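PDB 4WES: nitrogenase molybdenum-iron protein beta chain from Clostridium pasteurianum, which forms part of the nitrogenase complex that reduces dinitrogen to ammonium, and shares an [8Fe-7S] cluster with the alpha chain. Local coordinates for residues H103-C106 / L107-T110; L229-T232 / G233-D236; L433-E436 / I437-I441; E448-E451 / E452-E455. All coordinates share one frame; numbering follows the deposited sequence. Where two conformers were deposited one is given.

Overall arrangement
The four local contacts differ with their place in the fold. Interactions 1 and 2 are buried and lie at opposite ends of helices beside parallel sheets: at 103-110 a strand enters a helix that carries a cluster ligand, whereas at 229-236 a helix runs out toward a strand. Interaction 3, partly buried, lies within helix 426-448, and interaction 4 follows on the surface just beyond that helix, their centres about 20 Å apart; both touch the second subunit. Hydroxyls bond to the backbone in all four, though weakly in the last, an aspartate-asparagine pair marks the second, and ordered water bridges side chains in interactions 3 and 4.

Interaction 1 of 4, residues H103-C106 / L107-T110; sequences HTTC and LSET. With CLF (Fe(8)-S(7) cluster), chain H.
Thr-104 and Glu-109 meet at about a right angle, the threonine hydroxyl OG1 donating to Glu-109 OE2 over 2.6 Å. The carboxylate oxygen is approached on its anti side, 17° out of plane, and the same oxygen accepts from Asn-138 ND2. A bend at chi2 (-66°) folds the glutamate chain back toward the strand. Toward the cluster the residues are buried throughout. Thr-105 is the N-cap of helix 106-111: its OG1, held between the backbone N and carbonyl carbon by chi1 of 74°, accepts from Leu-107 N at 3.1 Å. In one of the two conformers of Ser-108, OG answers by accepting from Thr-105 N in a straight bond of 3.1 Å, which completes a capping box; OG also bonds to His-43 O. The box thus fixes the turn from strand 99-104 into the helix at the point where Cys-106, a ligand of the cluster, projects SG onto iron FE6 of the [8Fe-7S] cluster at 2.4 Å. Ser-141 OG binds iron of this cluster as well, and Thr-105 CB lies 3.7 Å from the sulfide S3B. The other end is more open. Partly exposed Thr-110 sends both its N and its OG1 to Cys-106 O, the hydroxyl at 2.7 Å, from opposite faces of the carbonyl plane, while Pro-146 of the alpha chain packs on Thr-110.

Interaction 2 of 4, residues L229-T232 / G233-D236; sequences LKDT and GNSD
The carboxylate of Asp-231 and the amide of Asn-234 do not stack: their planes stand 63° apart and the side chains cross at about a right angle. What joins them is one bond, Asn-234 ND2 to Asp-231 OD1 at 2.9 Å and nearly straight. The acceptor lies in the plane of the amide, but the nitrogen approaches OD1 on its anti side, 30° out of the carboxylate plane. The remaining oxygens look elsewhere, Asp-231 OD2 accepting from Asn-169 ND2 and Asn-234 OD1 from Thr-165 N. The pair sits where helix 226-231 passes through a short 3-10 turn before strand 237-241 of a parallel sheet, and it closes that turn a second time beside the backbone. The backbone closure itself is Asn-234 N to Asp-231 O at 2.9 Å, with the donor well above the carbonyl plane. On either side of it the i to i+3 bonds are weak: Gly-233 N reaches Lys-230 O, and Ser-235 N reaches Thr-232 O, both at 3.4 Å. The side-chain bond therefore reinforces the middle of a turn whose flanks are held lightly. Ser-235 OG brushes Thr-232 O at 3.5 Å, although its polar partners are Asn-173 and Asn-169. Asp-231 can reach forward because its CG lies opposite the backbone N (chi1 -160°). Thr-232 turns backward instead: OG1, also bonded to Ser-162 OG, donates to Leu-229 O at 2.6 Å.

Interaction 3 of 4, residues L433-E436 / I437-I441; sequences LVEE and ITNVI
Val-434 O is gripped twice by Thr-438, whose N and OG1 both donate to it at 2.9 Å. The two donors come from opposite faces of the carbonyl plane, the amide tilted 25° from it and the hydroxyl by a similar amount. With chi1 at 59°, OG1 is tucked between the backbone N and carbonyl carbon and turned back along the helix, so this buried hydroxyl is satisfied by the main chain of the previous turn. One residue further on, the Glu-435 and Asn-439 side chains cross obliquely, with the carboxylate and amide planes 65° apart. They touch only lightly, Glu-435 CG standing 3.8 Å from Asn-439 ND2, and a water takes up the polar link. It donates to Glu-435 OE2 at 2.7 Å and to Asn-439 OD1 at 2.9 Å, bridging two acceptors that could not bond directly. On a more deeply buried part of the turn, Ile-437 brings CG1 to 3.2 Å from Leu-433 O, the oxygen that also accepts from Ile-437 N. The whole turn belongs to helix 426-448: Glu-435 OE1 accepts from Asn-422 of the second subunit, whose Tyr-417 packs on Glu-435 and Thr-438. Leu-433 and Val-434 rest on Phe-330 of helix 321-333, while Ile-437 and Val-440 pack against Leu-388 and Val-407 of parallel strands 388-391 and 406-408.

Interaction 4 of 4, residues E448-E451 / E452-E455; sequences ECTE and EDFE
A short 3-10 turn in the C-terminal tail, just past helix 426-448, brings Thr-450 back against Asp-453 and Cys-449 against Phe-454. Asp-453 N donates to Thr-450 O at 3.0 Å, and more weakly to the OG1 of the same threonine. The next rung, Phe-454 N to Glu-451 O at 3.1 Å, repeats the i to i+3 spacing that defines such a turn. In both bonds the donor stands far above the carbonyl plane, more than 60° from it. Two waters then tie the polar side chains together. One accepts from Thr-450 N and donates to Asp-453 OD2 at 2.7 Å. The other accepts a hydrogen bond from Thr-450 OG1 at 2.9 Å and donates to Asp-453 OD2 and Glu-452 OE2. Glu-452 can share this water because its chain bends at chi2 (-90°), folding the carboxylate back across the Thr-450 side chain. The apolar half of the turn is a sulfur-aromatic contact: Cys-449 SG lies at the edge of the Phe-454 ring, close to its plane, with 3.8 Å to CD1. That ring also receives Lys-396 of the second subunit as a cation-pi partner and Phe-397 of that subunit edge-to-face. Glu-451 OE2 bonds to the Met-1 N of the second subunit. Asp-453 OD1, the oxygen not engaged by these waters, forms a salt bridge to Lys-90 of the alpha chain.

Interaction 1 of 4, residues H103-C106 / L107-T110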
loop_
_atom_site.group_PDB
_atom_site.type_symbol
_atom_site.label_atom_id
_atom_site.label_comp_id
_atom_site.label_asym_id
_atom_site.label_seq_id
_atom_site.Cartn_x
_atom_site.Cartn_y
_atom_site.Cartn_z
ATOM N N HIS B 103 21.314 -11.083 -29.085
ATOM C CA HIS B 103 22.245 -11.150 -27.986
ATOM C C HIS B 103 22.665 -12.623 -27.829
ATOM O O HIS B 103 22.141 -13.500 -28.541
ATOM C CB HIS B 103 21.632 -10.583 -26.689
ATOM C CG HIS B 103 20.409 -11.321 -26.222
ATOM N ND1 HIS B 103 19.126 -10.902 -26.492
ATOM C CD2 HIS B 103 20.274 -12.489 -25.544
ATOM C CE1 HIS B 103 18.269 -11.761 -25.949
ATOM N NE2 HIS B 103 18.943 -12.736 -25.386
ATOM N N THR B 104 23.640 -12.874 -26.951
ATOM C CA THR B 104 24.223 -14.203 -26.860
ATOM C C THR B 104 24.020 -14.774 -25.459
ATOM O O THR B 104 23.438 -14.146 -24.608
ATOM C CB THR B 104 25.688 -14.173 -27.278
ATOM O OG1 THR B 104 26.387 -13.296 -26.400
ATOM C CG2 THR B 104 25.833 -13.711 -28.722
ATOM N N THR B 105 24.504 -15.975 -25.253
ATOM C CA THR B 105 24.416 -16.641 -23.965
ATOM C C THR B 105 25.768 -17.160 -23.544
ATOM O O THR B 105 26.708 -17.130 -24.317
ATOM C CB THR B 105 23.412 -17.816 -23.963
ATOM O OG1 THR B 105 23.957 -18.935 -24.660
ATOM C CG2 THR B 105 22.057 -17.429 -24.571
ATOM N N CYS B 106 25.858 -17.694 -22.320
ATOM C CA CYS B 106 27.113 -18.336 -21.945
ATOM C C CYS B 106 27.521 -19.450 -22.907
ATOM O O CYS B 106 28.715 -19.697 -23.060
ATOM C CB CYS B 106 27.003 -18.919 -20.546
ATOM S SG CYS B 106 25.530 -19.929 -20.214
ATOM N N LEU B 107 26.560 -20.115 -23.556
ATOM C CA LEU B 107 26.900 -21.199 -24.474
ATOM C C LEU B 107 27.611 -20.655 -25.709
ATOM O O LEU B 107 28.716 -21.104 -26.055
ATOM C CB LEU B 107 25.637 -21.920 -24.914
ATOM C CG LEU B 107 25.829 -23.081 -25.875
ATOM C CD1 LEU B 107 26.885 -24.084 -25.410
ATOM C CD2 LEU B 107 24.520 -23.776 -26.163
ATOM N N SER B 108 26.986 -19.698 -26.399
ATOM C CA SER B 108 27.607 -19.197 -27.615
ATOM C C SER B 108 28.897 -18.431 -27.315
ATOM O O SER B 108 29.816 -18.445 -28.147
ATOM C CB SER B 108 26.601 -18.393 -28.422
ATOM O OG SER B 108 25.883 -17.470 -27.613
ATOM N N GLU B 109 28.991 -17.771 -26.169
ATOM C CA GLU B 109 30.205 -17.081 -25.793
ATOM C C GLU B 109 31.327 -18.087 -25.448
ATOM O O GLU B 109 32.488 -17.891 -25.838
ATOM C CB GLU B 109 29.935 -16.116 -24.655
ATOM C CG GLU B 109 29.033 -14.940 -25.071
ATOM C CD GLU B 109 29.677 -14.015 -26.089
ATOM O OE1 GLU B 109 30.902 -13.864 -26.048
ATOM O OE2 GLU B 109 28.960 -13.485 -26.947
ATOM N N THR B 110 30.997 -19.169 -24.745
ATOM C CA THR B 110 32.005 -20.195 -24.431
ATOM C C THR B 110 32.542 -20.796 -25.749
ATOM O O THR B 110 33.738 -21.066 -25.881
ATOM C CB THR B 110 31.445 -21.281 -23.502
ATOM O OG1 THR B 110 31.119 -20.695 -22.245
ATOM C CG2 THR B 110 32.455 -22.380 -23.296
HETATM FE FE1 CLF H . 21.838 -23.288 -20.802
HETATM FE FE2 CLF H . 20.074 -21.530 -20.617
HETATM FE FE3 CLF H . 19.354 -24.078 -19.827
HETATM FE FE4 CLF H . 21.080 -22.543 -18.407
HETATM S S1 CLF H . 22.404 -21.176 -19.850
HETATM S S2A CLF H . 19.825 -23.357 -21.982
HETATM S S4A CLF H . 18.865 -22.128 -18.745
HETATM S S3A CLF H . 21.442 -24.743 -19.024
HETATM FE FE5 CLF H . 21.783 -19.547 -16.849
HETATM FE FE6 CLF H . 24.282 -18.244 -19.116
HETATM FE FE7 CLF H . 21.937 -17.156 -18.180
HETATM FE FE8 CLF H . 21.380 -19.052 -20.006
HETATM S S2B CLF H . 23.554 -18.223 -16.942
HETATM S S3B CLF H . 22.651 -17.204 -20.383
HETATM S S4B CLF H . 20.127 -18.589 -18.111
#

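Interaction 2 of 4, residues L229-T232 / G233-D236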
loop_
_atom_site.group_PDB
_atom_site.type_symbol
_atom_site.label_atom_id
_atom_site.label_comp_id
_atom_site.label_asym_id
_atom_site.label_seq_id
_atom_site.Cartn_x
_atom_site.Cartn_y
_atom_site.Cartn_z
ATOM N N LEU B 229 16.936 6.191 -33.770
ATOM C CA LEU B 229 18.196 5.582 -33.309
ATOM C C LEU B 229 19.364 5.969 -34.232
ATOM O O LEU B 229 20.459 6.299 -33.778
ATOM C CB LEU B 229 18.060 4.074 -33.241
ATOM C CG LEU B 229 17.028 3.581 -32.239
ATOM C CD1 LEU B 229 16.837 2.089 -32.337
ATOM C CD2 LEU B 229 17.437 3.960 -30.830
ATOM N N LYS B 230 19.142 5.979 -35.537
ATOM C CA LYS B 230 20.180 6.483 -36.442
ATOM C C LYS B 230 20.525 7.945 -36.135
ATOM O O LYS B 230 21.706 8.330 -36.073
ATOM C CB LYS B 230 19.757 6.343 -37.910
ATOM C CG LYS B 230 19.634 4.907 -38.377
ATOM C CD LYS B 230 19.150 4.848 -39.812
ATOM C CE LYS B 230 18.984 3.425 -40.287
ATOM N NZ LYS B 230 18.454 3.349 -41.677
ATOM N N ASP B 231 19.491 8.739 -35.909
ATOM C CA ASP B 231 19.632 10.169 -35.731
ATOM C C ASP B 231 20.295 10.573 -34.416
ATOM O O ASP B 231 20.664 11.747 -34.247
ATOM C CB ASP B 231 18.264 10.838 -35.860
ATOM C CG ASP B 231 18.359 12.335 -36.180
ATOM O OD1 ASP B 231 19.113 12.717 -37.126
ATOM O OD2 ASP B 231 17.643 13.121 -35.525
ATOM N N THR B 232 20.489 9.608 -33.507
ATOM C CA THR B 232 21.219 9.908 -32.264
ATOM C C THR B 232 22.637 10.439 -32.498
ATOM O O THR B 232 23.181 11.166 -31.665
ATOM C CB THR B 232 21.329 8.683 -31.336
ATOM O OG1 THR B 232 21.952 7.594 -32.015
ATOM C CG2 THR B 232 19.970 8.275 -30.837
ATOM N N GLY B 233 23.216 10.116 -33.658
ATOM C CA GLY B 233 24.523 10.653 -33.989
ATOM C C GLY B 233 24.537 12.134 -34.336
ATOM O O GLY B 233 25.615 12.739 -34.448
ATOM N N ASN B 234 23.350 12.717 -34.535
ATOM C CA ASN B 234 23.199 14.139 -34.903
ATOM C C ASN B 234 22.807 15.036 -33.744
ATOM O O ASN B 234 22.571 16.209 -33.924
ATOM C CB ASN B 234 22.165 14.255 -36.007
ATOM C CG ASN B 234 22.687 13.755 -37.335
ATOM O OD1 ASN B 234 23.844 14.043 -37.718
ATOM N ND2 ASN B 234 21.848 13.024 -38.071
ATOM N N SER B 235 22.765 14.473 -32.539
ATOM C CA SER B 235 22.342 15.206 -31.357
ATOM C C SER B 235 23.443 16.093 -30.777
ATOM O O SER B 235 24.614 15.942 -31.122
ATOM C CB SER B 235 21.791 14.232 -30.309
ATOM O OG SER B 235 20.721 13.525 -30.890
ATOM N N ASP B 236 23.049 16.984 -29.854
ATOM C CA ASP B 236 23.964 17.927 -29.224
ATOM C C ASP B 236 24.743 17.327 -28.063
ATOM O O ASP B 236 25.848 17.759 -27.754
ATOM C CB ASP B 236 23.186 19.116 -28.701
ATOM C CG ASP B 236 22.636 19.993 -29.806
ATOM O OD1 ASP B 236 23.296 20.135 -30.877
ATOM O OD2 ASP B 236 21.525 20.573 -29.589
#

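Interaction 3 of 4, residues L433-E436 / I437-I441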
loop_
_atom_site.group_PDB
_atom_site.type_symbol
_atom_site.label_atom_id
_atom_site.label_comp_id
_atom_site.label_asym_id
_atom_site.label_seq_id
_atom_site.Cartn_x
_atom_site.Cartn_y
_atom_site.Cartn_z
ATOM N N LEU B 433 7.270 7.109 -3.541
ATOM C CA LEU B 433 8.127 6.344 -2.628
ATOM C C LEU B 433 7.902 6.731 -1.174
ATOM O O LEU B 433 7.833 5.852 -0.296
ATOM C CB LEU B 433 9.603 6.508 -2.994
ATOM C CG LEU B 433 10.084 5.722 -4.200
ATOM C CD1 LEU B 433 11.470 6.198 -4.597
ATOM C CD2 LEU B 433 10.048 4.213 -3.953
ATOM N N VAL B 434 7.824 8.031 -0.871
ATOM C CA VAL B 434 7.620 8.415 0.504
ATOM C C VAL B 434 6.274 7.948 1.025
ATOM O O VAL B 434 6.160 7.479 2.155
ATOM C CB VAL B 434 7.758 9.940 0.712
ATOM C CG1 VAL B 434 7.499 10.353 2.147
ATOM C CG2 VAL B 434 9.161 10.379 0.263
ATOM N N GLU B 435 5.239 8.047 0.200
ATOM C CA GLU B 435 3.936 7.513 0.575
ATOM C C GLU B 435 4.006 6.015 0.853
ATOM O O GLU B 435 3.489 5.545 1.864
ATOM C CB GLU B 435 2.907 7.817 -0.505
ATOM C CG GLU B 435 1.538 7.315 -0.126
ATOM C CD GLU B 435 0.494 7.393 -1.183
ATOM O OE1 GLU B 435 0.846 7.470 -2.406
ATOM O OE2 GLU B 435 -0.689 7.328 -0.805
ATOM N N GLU B 436 4.645 5.286 -0.052
ATOM C CA GLU B 436 4.726 3.831 0.141
ATOM C C GLU B 436 5.500 3.444 1.389
ATOM O O GLU B 436 5.090 2.560 2.144
ATOM C CB GLU B 436 5.385 3.203 -1.075
ATOM C CG GLU B 436 5.319 1.710 -1.155
ATOM C CD GLU B 436 5.789 1.194 -2.534
ATOM O OE1 GLU B 436 6.532 1.915 -3.306
ATOM O OE2 GLU B 436 5.472 0.036 -2.827
ATOM N N ILE B 437 6.643 4.090 1.618
ATOM C CA ILE B 437 7.459 3.826 2.784
ATOM C C ILE B 437 6.687 4.124 4.058
ATOM O O ILE B 437 6.667 3.320 5.007
ATOM C CB ILE B 437 8.777 4.641 2.713
ATOM C CG1 ILE B 437 9.709 4.083 1.635
ATOM C CG2 ILE B 437 9.477 4.665 4.073
ATOM C CD1 ILE B 437 10.859 4.976 1.240
ATOM N N THR B 438 6.083 5.313 4.128
ATOM C CA THR B 438 5.377 5.669 5.348
ATOM C C THR B 438 4.130 4.800 5.525
ATOM O O THR B 438 3.779 4.459 6.660
ATOM C CB THR B 438 5.097 7.164 5.446
ATOM O OG1 THR B 438 4.330 7.621 4.349
ATOM C CG2 THR B 438 6.380 7.944 5.485
ATOM N N ASN B 439 3.449 4.464 4.431
ATOM C CA ASN B 439 2.296 3.572 4.539
ATOM C C ASN B 439 2.687 2.245 5.190
ATOM O O ASN B 439 1.967 1.731 6.058
ATOM C CB ASN B 439 1.690 3.252 3.171
ATOM C CG ASN B 439 0.785 4.324 2.600
ATOM O OD1 ASN B 439 0.498 5.338 3.222
ATOM N ND2 ASN B 439 0.334 4.071 1.387
ATOM N N VAL B 440 3.785 1.611 4.746
ATOM C CA VAL B 440 4.116 0.300 5.284
ATOM C C VAL B 440 4.602 0.372 6.723
ATOM O O VAL B 440 4.306 -0.525 7.545
ATOM C CB VAL B 440 5.117 -0.499 4.411
ATOM C CG1 VAL B 440 4.539 -0.818 3.065
ATOM C CG2 VAL B 440 6.504 0.095 4.296
ATOM N N ILE B 441 5.271 1.470 7.084
ATOM C CA ILE B 441 5.685 1.693 8.466
ATOM C C ILE B 441 4.467 1.874 9.348
ATOM O O ILE B 441 4.340 1.235 10.412
ATOM C CB ILE B 441 6.666 2.887 8.552
ATOM C CG1 ILE B 441 8.018 2.482 7.930
ATOM C CG2 ILE B 441 6.785 3.406 9.970
ATOM C CD1 ILE B 441 8.954 3.653 7.719
HETATM O O HOH W 1 -1.435 7.002 1.756
#

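Interaction 4 of 4, residues E448-E451 / E452-E455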
loop_
_atom_site.group_PDB
_atom_site.type_symbol
_atom_site.label_atom_id
_atom_site.label_comp_id
_atom_site.label_asym_id
_atom_site.label_seq_id
_atom_site.Cartn_x
_atom_site.Cartn_y
_atom_site.Cartn_z
ATOM N N GLU B 448 0.134 -3.714 15.169
ATOM C CA GLU B 448 0.801 -4.315 16.318
ATOM C C GLU B 448 0.618 -3.575 17.607
ATOM O O GLU B 448 0.899 -4.131 18.682
ATOM C CB GLU B 448 2.285 -4.474 16.046
ATOM C CG GLU B 448 2.484 -5.387 14.885
ATOM C CD GLU B 448 3.861 -5.875 14.710
ATOM O OE1 GLU B 448 4.020 -6.836 13.913
ATOM O OE2 GLU B 448 4.747 -5.266 15.334
ATOM N N CYS B 449 0.156 -2.325 17.592
ATOM C CA CYS B 449 -0.004 -1.603 18.823
ATOM C C CYS B 449 -1.090 -2.220 19.693
ATOM O O CYS B 449 -1.976 -2.910 19.198
ATOM C CB CYS B 449 -0.294 -0.125 18.580
ATOM S SG CYS B 449 -1.838 0.232 17.744
ATOM N N THR B 450 -1.018 -1.977 21.001
ATOM C CA THR B 450 -2.107 -2.392 21.863
ATOM C C THR B 450 -3.372 -1.599 21.488
ATOM O O THR B 450 -3.315 -0.512 20.886
ATOM C CB THR B 450 -1.764 -2.140 23.322
ATOM O OG1 THR B 450 -1.568 -0.743 23.490
ATOM C CG2 THR B 450 -0.534 -2.929 23.743
ATOM N N GLU B 451 -4.531 -2.104 21.872
ATOM C CA GLU B 451 -5.774 -1.391 21.551
ATOM C C GLU B 451 -5.800 -0.014 22.171
ATOM O O GLU B 451 -6.275 0.929 21.540
ATOM C CB GLU B 451 -7.007 -2.186 21.982
ATOM C CG GLU B 451 -7.188 -3.454 21.175
ATOM C CD GLU B 451 -8.579 -4.060 21.286
ATOM O OE1 GLU B 451 -9.440 -3.476 21.991
ATOM O OE2 GLU B 451 -8.817 -5.098 20.637
ATOM N N GLU B 452 -5.264 0.117 23.384
ATOM C CA GLU B 452 -5.329 1.405 24.050
ATOM C C GLU B 452 -4.408 2.423 23.374
ATOM O O GLU B 452 -4.571 3.645 23.568
ATOM C CB GLU B 452 -5.029 1.300 25.548
ATOM C CG GLU B 452 -3.633 0.842 25.913
ATOM C CD GLU B 452 -3.488 -0.676 26.070
ATOM O OE1 GLU B 452 -4.301 -1.456 25.501
ATOM O OE2 GLU B 452 -2.532 -1.091 26.756
ATOM N N ASP B 453 -3.436 1.943 22.603
ATOM C CA ASP B 453 -2.510 2.805 21.858
ATOM C C ASP B 453 -2.939 3.058 20.431
ATOM O O ASP B 453 -2.232 3.738 19.660
ATOM C CB ASP B 453 -1.090 2.191 21.869
ATOM C CG ASP B 453 -0.402 2.286 23.208
ATOM O OD1 ASP B 453 -0.839 3.094 24.031
ATOM O OD2 ASP B 453 0.580 1.543 23.398
ATOM N N PHE B 454 -4.113 2.553 20.049
ATOM C CA PHE B 454 -4.588 2.731 18.680
ATOM C C PHE B 454 -5.076 4.181 18.574
ATOM O O PHE B 454 -5.620 4.770 19.534
ATOM C CB PHE B 454 -5.688 1.705 18.434
ATOM C CG PHE B 454 -6.056 1.482 16.999
ATOM C CD1 PHE B 454 -5.292 0.633 16.179
ATOM C CD2 PHE B 454 -7.191 2.056 16.464
ATOM C CE1 PHE B 454 -5.646 0.398 14.863
ATOM C CE2 PHE B 454 -7.569 1.800 15.167
ATOM C CZ PHE B 454 -6.814 0.964 14.370
ATOM N N GLU B 455 -4.797 4.783 17.426
ATOM C CA GLU B 455 -4.957 6.235 17.155
ATOM C C GLU B 455 -5.886 6.473 15.979
ATOM O O GLU B 455 -5.866 5.706 15.028
ATOM C CB GLU B 455 -3.583 6.783 16.724
ATOM C CG GLU B 455 -2.454 6.660 17.706
ATOM C CD GLU B 455 -2.602 7.477 18.959
ATOM O OE1 GLU B 455 -3.453 8.410 19.033
ATOM O OE2 GLU B 455 -1.849 7.218 19.929
HETATM O O HOH W 2 1.355 -0.345 21.670
HETATM O O HOH W 3 0.326 -0.162 25.637
#